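Local coordinates for YCAC GENE product (Escherichia coli, PDB 1YAC), which forms an octamer and is probably a hydrolase, of unknown specificity, with an isochorismatase-type three-layer alpha-beta-alpha fold, at residues Leu41-Leu46 / Gln107-Gly112. Residues are numbered along the deposited sequence; the frame is centred on the assembly and turned at random.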
loop_
_atom_site.group_PDB
_atom_site.type_symbol
_atom_site.label_atom_id
_atom_site.label_comp_id
_atom_site.label_asym_id
_atom_site.label_seq_id
_atom_site.Cartn_x
_atom_site.Cartn_y
_atom_site.Cartn_z
ATOM N N LEU A 41 13.336 -20.679 -7.877
ATOM C CA LEU A 41 14.628 -21.210 -8.307
ATOM C C LEU A 41 15.556 -21.386 -7.107
ATOM O O LEU A 41 16.400 -22.276 -7.091
ATOM C CB LEU A 41 15.265 -20.304 -9.365
ATOM C CG LEU A 41 14.439 -20.141 -10.646
ATOM C CD1 LEU A 41 15.223 -19.304 -11.652
ATOM C CD2 LEU A 41 14.111 -21.504 -11.230
ATOM N N ALA A 42 15.407 -20.528 -6.107
ATOM C CA ALA A 42 16.227 -20.614 -4.903
ATOM C C ALA A 42 15.913 -21.920 -4.197
ATOM O O ALA A 42 16.829 -22.624 -3.760
ATOM C CB ALA A 42 15.949 -19.433 -3.982
ATOM N N LEU A 43 14.619 -22.246 -4.120
ATOM C CA LEU A 43 14.147 -23.474 -3.478
ATOM C C LEU A 43 14.681 -24.688 -4.229
ATOM O O LEU A 43 15.136 -25.650 -3.615
ATOM C CB LEU A 43 12.614 -23.525 -3.426
ATOM C CG LEU A 43 12.001 -24.775 -2.758
ATOM C CD1 LEU A 43 12.552 -24.996 -1.336
ATOM C CD2 LEU A 43 10.483 -24.630 -2.726
ATOM N N GLY A 44 14.609 -24.656 -5.553
ATOM C CA GLY A 44 15.151 -25.771 -6.314
ATOM C C GLY A 44 16.651 -25.931 -6.058
ATOM O O GLY A 44 17.143 -27.046 -5.819
ATOM N N ASP A 45 17.374 -24.812 -6.056
ATOM C CA ASP A 45 18.820 -24.825 -5.837
ATOM C C ASP A 45 19.184 -25.357 -4.461
ATOM O O ASP A 45 20.175 -26.084 -4.315
ATOM C CB ASP A 45 19.424 -23.428 -6.012
ATOM C CG ASP A 45 19.585 -23.024 -7.463
ATOM O OD1 ASP A 45 19.161 -23.764 -8.384
ATOM O OD2 ASP A 45 20.164 -21.949 -7.682
ATOM N N LEU A 46 18.403 -25.002 -3.441
ATOM C CA LEU A 46 18.713 -25.482 -2.098
ATOM C C LEU A 46 18.406 -26.973 -1.984
ATOM O O LEU A 46 19.155 -27.713 -1.336
ATOM C CB LEU A 46 18.012 -24.652 -1.008
ATOM C CG LEU A 46 16.533 -24.812 -0.661
ATOM C CD1 LEU A 46 16.306 -25.996 0.291
ATOM C CD2 LEU A 46 16.038 -23.525 -0.014
ATOM N N GLN A 107 10.001 -35.347 7.408
ATOM C CA GLN A 107 9.702 -33.938 7.172
ATOM C C GLN A 107 9.489 -33.670 5.696
ATOM O O GLN A 107 10.258 -34.143 4.860
ATOM C CB GLN A 107 10.851 -33.079 7.689
ATOM C CG GLN A 107 11.187 -33.332 9.155
ATOM C CD GLN A 107 12.405 -32.562 9.602
ATOM O OE1 GLN A 107 13.267 -32.194 8.794
ATOM N NE2 GLN A 107 12.498 -32.322 10.896
ATOM N N LEU A 108 8.466 -32.887 5.382
ATOM C CA LEU A 108 8.166 -32.549 3.997
ATOM C C LEU A 108 8.180 -31.043 3.847
ATOM O O LEU A 108 7.474 -30.338 4.574
ATOM C CB LEU A 108 6.784 -33.062 3.590
ATOM C CG LEU A 108 6.510 -34.549 3.798
ATOM C CD1 LEU A 108 5.097 -34.899 3.284
ATOM C CD2 LEU A 108 7.579 -35.357 3.068
ATOM N N ILE A 109 8.996 -30.566 2.916
ATOM C CA ILE A 109 9.113 -29.138 2.609
ATOM C C ILE A 109 8.263 -28.993 1.352
ATOM O O ILE A 109 8.600 -29.554 0.299
ATOM C CB ILE A 109 10.580 -28.772 2.321
ATOM C CG1 ILE A 109 11.425 -29.012 3.572
ATOM C CG2 ILE A 109 10.687 -27.323 1.848
ATOM C CD1 ILE A 109 12.913 -29.004 3.316
ATOM N N ILE A 110 7.165 -28.250 1.451
ATOM C CA ILE A 110 6.252 -28.126 0.323
ATOM C C ILE A 110 6.082 -26.710 -0.216
ATOM O O ILE A 110 5.979 -25.755 0.555
ATOM C CB ILE A 110 4.853 -28.647 0.723
ATOM C CG1 ILE A 110 4.969 -29.999 1.429
ATOM C CG2 ILE A 110 3.969 -28.796 -0.517
ATOM C CD1 ILE A 110 3.621 -30.578 1.911
ATOM N N ALA A 111 6.018 -26.595 -1.543
ATOM C CA ALA A 111 5.814 -25.307 -2.211
ATOM C C ALA A 111 5.111 -25.605 -3.526
ATOM O O ALA A 111 5.228 -26.715 -4.049
ATOM C CB ALA A 111 7.139 -24.611 -2.459
ATOM N N GLY A 112 4.406 -24.623 -4.082
ATOM C CA GLY A 112 3.691 -24.856 -5.327
ATOM C C GLY A 112 2.653 -23.794 -5.637
ATOM O O GLY A 112 2.642 -22.735 -5.008
#
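In the three-layer alpha-beta-alpha sandwich of the isochorismatase family, helix 33-49 lies on one face of the parallel sheet, and its residue Leu43 reaches across to Ile109 and Ala111 of strand 107-112. This strand is an inner one, lying between strands 13-18 and 132-136. Ile109 and Ala111, two positions apart, both turn their CB atoms toward the helix, whereas Ile110 between them points to the other face. The contact is small, burying 125 Å², and wholly apolar. Leu43 holds CG anti to its backbone N (chi1 -180°), which extends the side chain from the helix and presents its two methyl groups to alternate positions of the strand. CD1 of Leu43 lies a loose 4.4 Å from the branch methyl CG2 of Ile109. Leu46, one helical turn on, also points toward the strand, but its CD1 stays 5.5 Å from CD1 of Ile109, and it packs on Val168 and Leu172 of helix 165-173. Ile109 touches Val168 too, so that helix borders the same buried layer, while Leu17 of strand 13-18 packs against Leu43. The tightest approach is methyl to methyl: CD2 of Leu43 lies 3.4 Å from CB of Ala111, closer than usual van der Waals contact.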